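Local coordinates for DUF574 domain-containing protein (Thermobifida fusca, PDB 2QE6), which probably acts as an S-adenosyl-L-methionine-dependent methyltransferase with a Rossmann-like fold, and binds S-adenosylmethionine in its pocket, at residues S196-G201 and R222-I227; V10-G15 and D113-T118. The protein carries 1 engineered substitution. One frame throughout, in Å; residues are numbered along the deposited sequence.

Interaction 1: S196-G201 and R222-I227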
ATOM      1  N   SER A 196      -4.008   6.628  -0.661  1.00 34.35           N
ATOM      2  CA  SER A 196      -5.235   6.480  -1.422  1.00 33.23           C
ATOM      3  C   SER A 196      -5.250   7.489  -2.551  1.00 36.85           C
ATOM      4  O   SER A 196      -4.855   8.626  -2.367  1.00 36.73           O
ATOM      5  CB  SER A 196      -6.436   6.759  -0.548  1.00 35.21           C
ATOM      6  OG  SER A 196      -7.676   6.668  -1.312  1.00 34.22           O
ATOM      7  N   LEU A 197      -5.766   7.061  -3.696  1.00 35.62           N
ATOM      8  CA  LEU A 197      -6.272   7.954  -4.692  1.00 34.30           C
ATOM      9  C   LEU A 197      -7.264   8.927  -4.054  1.00 33.90           C
ATOM     10  O   LEU A 197      -8.180   8.513  -3.319  1.00 35.39           O
ATOM     11  CB  LEU A 197      -6.922   7.110  -5.800  1.00 34.77           C
ATOM     12  CG  LEU A 197      -7.510   7.753  -7.057  1.00 45.42           C
ATOM     13  CD1 LEU A 197      -6.493   8.647  -7.823  1.00 46.91           C
ATOM     14  CD2 LEU A 197      -8.021   6.612  -7.910  1.00 43.03           C
ATOM     15  N   VAL A 198      -7.115  10.222  -4.364  1.00 32.52           N
ATOM     16  CA  VAL A 198      -7.866  11.289  -3.662  1.00 30.70           C
ATOM     17  C   VAL A 198      -8.731  12.022  -4.677  1.00 33.25           C
ATOM     18  O   VAL A 198      -8.397  12.090  -5.848  1.00 31.72           O
ATOM     19  CB  VAL A 198      -6.920  12.278  -2.873  1.00 31.11           C
ATOM     20  CG1 VAL A 198      -6.134  13.183  -3.818  1.00 28.12           C
ATOM     21  CG2 VAL A 198      -7.731  13.106  -1.839  1.00 30.36           C
ATOM     22  N   ASP A 199      -9.892  12.490  -4.236  1.00 32.28           N
ATOM     23  CA  ASP A 199     -10.735  13.407  -5.014  1.00 33.46           C
ATOM     24  C   ASP A 199     -10.631  14.753  -4.292  1.00 32.29           C
ATOM     25  O   ASP A 199     -11.200  14.937  -3.215  1.00 34.59           O
ATOM     26  CB  ASP A 199     -12.199  12.937  -5.047  1.00 30.77           C
ATOM     27  CG  ASP A 199     -13.097  13.796  -5.926  1.00 38.95           C
ATOM     28  OD1 ASP A 199     -12.692  14.888  -6.326  1.00 35.18           O
ATOM     29  OD2 ASP A 199     -14.236  13.388  -6.195  1.00 35.64           O
ATOM     30  N   THR A 200      -9.914  15.693  -4.907  1.00 34.86           N
ATOM     31  CA  THR A 200      -9.902  17.081  -4.488  1.00 34.90           C
ATOM     32  C   THR A 200     -10.451  17.931  -5.652  1.00 32.59           C
ATOM     33  O   THR A 200     -10.083  19.090  -5.810  1.00 34.17           O
ATOM     34  CB  THR A 200      -8.497  17.535  -4.056  1.00 34.34           C
ATOM     35  OG1 THR A 200      -7.585  17.303  -5.119  1.00 35.65           O
ATOM     36  CG2 THR A 200      -8.004  16.760  -2.801  1.00 32.17           C
ATOM     37  N   GLY A 201     -11.326  17.347  -6.480  1.00 34.25           N
ATOM     38  CA  GLY A 201     -11.957  18.072  -7.583  1.00 34.20           C
ATOM     39  C   GLY A 201     -11.063  18.340  -8.777  1.00 34.21           C
ATOM     40  O   GLY A 201     -11.280  19.253  -9.541  1.00 32.73           O
ATOM     41  N   ARG A 222     -11.296   8.882  -2.986  1.00 34.22           N
ATOM     42  CA  ARG A 222     -11.980   9.387  -1.776  1.00 34.20           C
ATOM     43  C   ARG A 222     -11.532  10.808  -1.481  1.00 34.76           C
ATOM     44  O   ARG A 222     -10.380  11.143  -1.686  1.00 33.83           O
ATOM     45  CB  ARG A 222     -11.751   8.462  -0.565  1.00 34.93           C
ATOM     46  CG  ARG A 222     -12.544   7.202  -0.659  1.00 35.44           C
ATOM     47  CD  ARG A 222     -12.517   6.284   0.579  1.00 32.14           C
ATOM     48  NE  ARG A 222     -13.549   5.245   0.400  1.00 34.94           N
ATOM     49  CZ  ARG A 222     -13.398   4.052  -0.182  1.00 36.51           C
ATOM     50  NH1 ARG A 222     -12.200   3.593  -0.566  1.00 35.07           N
ATOM     51  NH2 ARG A 222     -14.460   3.274  -0.311  1.00 33.93           N
ATOM     52  N   THR A 223     -12.448  11.654  -1.057  1.00 33.31           N
ATOM     53  CA  THR A 223     -12.065  12.987  -0.595  1.00 35.27           C
ATOM     54  C   THR A 223     -11.090  12.923   0.586  1.00 34.35           C
ATOM     55  O   THR A 223     -11.012  11.913   1.258  1.00 36.71           O
ATOM     56  CB  THR A 223     -13.254  13.801  -0.151  1.00 33.70           C
ATOM     57  OG1 THR A 223     -13.793  13.217   1.037  1.00 36.22           O
ATOM     58  CG2 THR A 223     -14.331  13.864  -1.242  1.00 37.35           C
ATOM     59  N   PRO A 224     -10.342  14.005   0.852  1.00 36.96           N
ATOM     60  CA  PRO A 224      -9.492  14.001   2.061  1.00 35.81           C
ATOM     61  C   PRO A 224     -10.234  13.653   3.350  1.00 33.47           C
ATOM     62  O   PRO A 224      -9.700  12.938   4.170  1.00 37.14           O
ATOM     63  CB  PRO A 224      -8.940  15.422   2.094  1.00 36.62           C
ATOM     64  CG  PRO A 224      -8.942  15.836   0.651  1.00 36.48           C
ATOM     65  CD  PRO A 224     -10.158  15.245   0.073  1.00 37.39           C
ATOM     66  N   GLU A 225     -11.461  14.126   3.501  1.00 37.20           N
ATOM     67  CA  GLU A 225     -12.239  13.866   4.696  1.00 38.50           C
ATOM     68  C   GLU A 225     -12.657  12.394   4.769  1.00 38.09           C
ATOM     69  O   GLU A 225     -12.673  11.802   5.846  1.00 37.42           O
ATOM     70  CB  GLU A 225     -13.472  14.754   4.696  1.00 40.53           C
ATOM     71  CG  GLU A 225     -13.171  16.290   4.752  1.00 51.42           C
ATOM     72  CD  GLU A 225     -12.492  16.948   3.487  1.00 61.11           C
ATOM     73  OE1 GLU A 225     -12.647  16.502   2.312  1.00 42.70           O
ATOM     74  OE2 GLU A 225     -11.778  17.965   3.693  1.00 62.70           O
ATOM     75  N   GLU A 226     -13.015  11.805   3.626  1.00 37.13           N
ATOM     76  CA  GLU A 226     -13.360  10.375   3.555  1.00 36.62           C
ATOM     77  C   GLU A 226     -12.156   9.466   3.845  1.00 33.78           C
ATOM     78  O   GLU A 226     -12.295   8.434   4.506  1.00 36.81           O
ATOM     79  CB  GLU A 226     -14.004  10.041   2.214  1.00 38.84           C
ATOM     80  CG  GLU A 226     -15.447  10.502   2.155  1.00 40.17           C
ATOM     81  CD  GLU A 226     -16.332   9.691   3.124  1.00 61.48           C
ATOM     82  OE1 GLU A 226     -16.451   8.457   2.875  1.00 64.71           O
ATOM     83  OE2 GLU A 226     -16.871  10.273   4.133  1.00 58.51           O
ATOM     84  N   ILE A 227     -10.976   9.885   3.419  1.00 33.74           N
ATOM     85  CA  ILE A 227      -9.755   9.166   3.772  1.00 33.61           C
ATOM     86  C   ILE A 227      -9.528   9.250   5.290  1.00 34.45           C
ATOM     87  O   ILE A 227      -9.334   8.218   5.953  1.00 37.37           O
ATOM     88  CB  ILE A 227      -8.523   9.705   2.989  1.00 35.91           C
ATOM     89  CG1 ILE A 227      -8.712   9.446   1.492  1.00 38.22           C
ATOM     90  CG2 ILE A 227      -7.262   9.092   3.522  1.00 30.29           C
ATOM     91  CD1 ILE A 227      -7.750  10.161   0.561  1.00 31.00           C
TER
HETATM   92  O   HOH W   1     -10.092   5.495  -1.561  1.00 14.33           O
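Leu197 O is gripped by two donors, one from its own segment and one from the other. Ser196 OG reaches Leu197 O at 2.8 Å, because chi1 of 178° sets OG anti to the backbone N and beside the carbonyl carbon. Arg222 N comes across to Leu197 O at 3.2 Å along a nearly straight N-H line (163°). Both donors stand above the carbonyl plane. Asp199 N returns a bond to Arg222 O at 2.9 Å, again from above the plane, so Val198 and Arg222 form a single bridge with the bond pattern of parallel strands. A water donates to Ser196 OG (2.7 Å) and accepts from Arg222 NH1 (3.0 Å), while Arg222 NH2 binds Leu170 O. An alanine in place of Ser196 would remove OG, and would probably leave Leu197 O with one grip fewer and loosen the water link to the guanidinium. The bridge sits just past the end of strand 191-197, the last of the parallel run in a 3-2-1-4-5-7-6 methyltransferase sheet, and ties its exit to the start of helix 224-229. Thr223 is the N-cap of that helix, its OG1 accepting from Glu226 N. Val198 CG2 lies 3.8 Å from both Pro224 CD and Ile227 CD1, and Ile227 CD1 also meets Ser196 CB. Thr200 CG2 lies 3.7 Å from Pro224 CG, the two side chains crossing at about a right angle; the Thr200 hydroxyl binds Tyr243. Asp199 OD1 accepts from Gly201 N, an Asx turn about Thr200, shortly before helix 203-216.

Interaction 2: V10-G15 and D113-T118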
ATOM      1  N   VAL A  10      10.816 -18.278 -18.835  1.00 56.95           N
ATOM      2  CA  VAL A  10      10.975 -18.631 -17.415  1.00 52.79           C
ATOM      3  C   VAL A  10      10.401 -17.565 -16.441  1.00 51.08           C
ATOM      4  O   VAL A  10      10.025 -17.932 -15.327  1.00 52.39           O
ATOM      5  CB  VAL A  10      12.459 -19.083 -17.066  1.00 53.33           C
ATOM      6  CG1 VAL A  10      12.886 -20.261 -17.946  1.00 49.36           C
ATOM      7  CG2 VAL A  10      13.466 -17.937 -17.192  1.00 52.83           C
ATOM      8  N   TRP A  11      10.294 -16.289 -16.863  1.00 47.58           N
ATOM      9  CA  TRP A  11       9.754 -15.201 -16.005  1.00 45.90           C
ATOM     10  C   TRP A  11       9.202 -13.997 -16.782  1.00 44.19           C
ATOM     11  O   TRP A  11       9.826 -13.556 -17.719  1.00 47.48           O
ATOM     12  CB  TRP A  11      10.825 -14.659 -15.029  1.00 46.33           C
ATOM     13  CG  TRP A  11      10.156 -13.829 -13.959  1.00 42.70           C
ATOM     14  CD1 TRP A  11       9.944 -12.473 -13.961  1.00 41.98           C
ATOM     15  CD2 TRP A  11       9.508 -14.341 -12.804  1.00 42.05           C
ATOM     16  NE1 TRP A  11       9.207 -12.107 -12.854  1.00 39.66           N
ATOM     17  CE2 TRP A  11       8.919 -13.235 -12.124  1.00 46.13           C
ATOM     18  CE3 TRP A  11       9.340 -15.632 -12.283  1.00 41.67           C
ATOM     19  CZ2 TRP A  11       8.202 -13.384 -10.927  1.00 36.65           C
ATOM     20  CZ3 TRP A  11       8.631 -15.778 -11.084  1.00 46.36           C
ATOM     21  CH2 TRP A  11       8.064 -14.661 -10.432  1.00 44.75           C
ATOM     22  N   PRO A  12       8.040 -13.437 -16.387  1.00 41.09           N
ATOM     23  CA  PRO A  12       7.097 -13.893 -15.373  1.00 40.66           C
ATOM     24  C   PRO A  12       6.529 -15.256 -15.757  1.00 40.28           C
ATOM     25  O   PRO A  12       6.628 -15.641 -16.938  1.00 40.23           O
ATOM     26  CB  PRO A  12       6.002 -12.823 -15.373  1.00 38.72           C
ATOM     27  CG  PRO A  12       6.561 -11.655 -16.078  1.00 40.82           C
ATOM     28  CD  PRO A  12       7.606 -12.175 -17.008  1.00 43.20           C
ATOM     29  N   PRO A  13       5.978 -16.003 -14.777  1.00 43.27           N
ATOM     30  CA  PRO A  13       5.641 -17.403 -15.096  1.00 45.65           C
ATOM     31  C   PRO A  13       4.477 -17.443 -16.086  1.00 44.81           C
ATOM     32  O   PRO A  13       3.422 -16.882 -15.795  1.00 43.69           O
ATOM     33  CB  PRO A  13       5.252 -18.021 -13.735  1.00 45.79           C
ATOM     34  CG  PRO A  13       5.644 -16.995 -12.687  1.00 45.84           C
ATOM     35  CD  PRO A  13       5.660 -15.664 -13.376  1.00 44.12           C
ATOM     36  N   PRO A  14       4.676 -18.092 -17.248  1.00 44.48           N
ATOM     37  CA  PRO A  14       3.649 -18.107 -18.300  1.00 44.12           C
ATOM     38  C   PRO A  14       2.298 -18.665 -17.819  1.00 43.20           C
ATOM     39  O   PRO A  14       1.258 -18.221 -18.298  1.00 42.10           O
ATOM     40  CB  PRO A  14       4.253 -19.009 -19.377  1.00 45.59           C
ATOM     41  CG  PRO A  14       5.697 -19.081 -19.077  1.00 47.43           C
ATOM     42  CD  PRO A  14       5.862 -18.885 -17.618  1.00 44.71           C
ATOM     43  N   GLY A  15       2.314 -19.606 -16.870  1.00 42.42           N
ATOM     44  CA  GLY A  15       1.075 -20.139 -16.285  1.00 43.09           C
ATOM     45  C   GLY A  15       0.195 -19.112 -15.563  1.00 43.19           C
ATOM     46  O   GLY A  15      -0.942 -19.413 -15.230  1.00 43.60           O
ATOM     47  N   ASP A 113      -2.546 -11.186  -5.727  1.00 38.31           N
ATOM     48  CA  ASP A 113      -1.864 -11.665  -6.931  1.00 36.58           C
ATOM     49  C   ASP A 113      -0.893 -12.760  -6.536  1.00 35.78           C
ATOM     50  O   ASP A 113       0.045 -12.481  -5.860  1.00 36.83           O
ATOM     51  CB  ASP A 113      -1.095 -10.498  -7.617  1.00 34.60           C
ATOM     52  CG  ASP A 113      -0.662 -10.825  -9.036  1.00 30.85           C
ATOM     53  OD1 ASP A 113      -0.451 -12.041  -9.310  1.00 35.60           O
ATOM     54  OD2 ASP A 113      -0.485  -9.879  -9.866  1.00 37.87           O
ATOM     55  N   PRO A 114      -1.090 -13.992  -7.020  1.00 36.21           N
ATOM     56  CA  PRO A 114      -0.151 -15.069  -6.762  1.00 35.68           C
ATOM     57  C   PRO A 114       1.276 -14.816  -7.223  1.00 36.59           C
ATOM     58  O   PRO A 114       2.188 -15.462  -6.722  1.00 37.14           O
ATOM     59  CB  PRO A 114      -0.733 -16.246  -7.532  1.00 38.37           C
ATOM     60  CG  PRO A 114      -1.830 -15.736  -8.331  1.00 39.85           C
ATOM     61  CD  PRO A 114      -2.248 -14.438  -7.818  1.00 37.98           C
HETATM   62  N   MSE A 115       1.487 -13.925  -8.194  1.00 35.66           N
HETATM   63  CA  MSE A 115       2.835 -13.584  -8.587  1.00 35.49           C
HETATM   64  C   MSE A 115       3.667 -12.982  -7.443  1.00 35.22           C
HETATM   65  O   MSE A 115       4.883 -13.149  -7.432  1.00 37.63           O
HETATM   66  CB  MSE A 115       2.884 -12.647  -9.804  1.00 35.81           C
HETATM   67  CG  MSE A 115       4.275 -12.661 -10.463  1.00 46.14           C
HETATM   68 SE   MSE A 115       4.314 -11.433 -11.935  0.75 37.97          SE
HETATM   69  CE  MSE A 115       3.277 -12.552 -13.147  1.00 37.20           C
ATOM     70  N   VAL A 116       3.025 -12.299  -6.507  1.00 35.17           N
ATOM     71  CA  VAL A 116       3.705 -11.688  -5.342  1.00 36.89           C
ATOM     72  C   VAL A 116       4.303 -12.800  -4.476  1.00 37.37           C
ATOM     73  O   VAL A 116       5.514 -12.805  -4.145  1.00 38.24           O
ATOM     74  CB  VAL A 116       2.722 -10.759  -4.531  1.00 34.48           C
ATOM     75  CG1 VAL A 116       3.364 -10.223  -3.243  1.00 26.22           C
ATOM     76  CG2 VAL A 116       2.250  -9.600  -5.383  1.00 32.14           C
ATOM     77  N   LEU A 117       3.486 -13.801  -4.177  1.00 41.09           N
ATOM     78  CA  LEU A 117       3.997 -14.981  -3.457  1.00 39.47           C
ATOM     79  C   LEU A 117       5.068 -15.709  -4.251  1.00 40.52           C
ATOM     80  O   LEU A 117       6.089 -16.126  -3.695  1.00 39.40           O
ATOM     81  CB  LEU A 117       2.872 -15.952  -3.104  1.00 39.50           C
ATOM     82  CG  LEU A 117       3.240 -17.250  -2.368  1.00 43.82           C
ATOM     83  CD1 LEU A 117       4.191 -17.022  -1.153  1.00 39.24           C
ATOM     84  CD2 LEU A 117       1.963 -18.021  -1.967  1.00 41.21           C
ATOM     85  N   THR A 118       4.849 -15.881  -5.553  1.00 39.30           N
ATOM     86  CA  THR A 118       5.811 -16.618  -6.342  1.00 40.21           C
ATOM     87  C   THR A 118       7.182 -15.943  -6.405  1.00 39.87           C
ATOM     88  O   THR A 118       8.204 -16.613  -6.319  1.00 36.22           O
ATOM     89  CB  THR A 118       5.283 -16.914  -7.757  1.00 40.17           C
ATOM     90  OG1 THR A 118       3.993 -17.510  -7.632  1.00 36.37           O
ATOM     91  CG2 THR A 118       6.215 -17.892  -8.480  1.00 30.78           C
TER
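The side chain of Met115, a selenomethionine in the crystal, makes most of the helix's share of the contact. Met115 CE presses on Pro12 CB at 3.5 Å and lies 3.9 Å from Pro13 CD, while further back Met115 CG meets Trp11 CZ2 at 4.0 Å. CG is anti to the backbone N (chi1 -162°), and a bend at chi3 (-75°) turns the methyl toward the prolines. Met115 SE sits 5.4 Å from the centroid of the Trp11 six-membered ring and 49° off its normal, an oblique Met-aromatic contact. Thr118 CG2, one helical turn on, touches the ring edge at Trp11 CZ3 (4.1 Å). The chain before helix 23-30 is thus laid against the first turn of helix 114-124, which follows strand 106-111 of the Rossmann-like sheet, the strand ending in the S-adenosylmethionine-binding Asp111. A cis peptide joins Trp11 to Pro12, and Pro12 CB and Pro13 CD lie over one face of the indole, toward its rim. Trp11 NE1 binds Asp35 OD1, and His119 meets the ring edge-to-face. On the helix side, Asp113 is the N-cap: its OD1 accepts from Met115 N at 2.9 Å and also pairs with Arg25, while OD2 binds Thr22. Thr118 OG1 is held on Pro114 O (2.9 Å), which accepts from Thr118 N as well.

How the interactions relate
Interaction 2 closes before interaction 1 opens along the chain, and the two lie on opposite sides of its centre, about 33 Å between centres and about 18 Å between nearest atoms. They share no helix or strand, but strands 191-197 and 106-111 belong to one sheet, so each contact lies by the end of a different strand of it, with a capped helix start in both. Interaction 1 is partly buried and joins a strand exit to a short helix, with backbone hydrogen bonds, a bridging water and aliphatic packing. Interaction 2 is a surface contact between a proline-rich loop and helix 114-124, with no hydrogen bond between its segments and only apolar and selenium-aromatic touches.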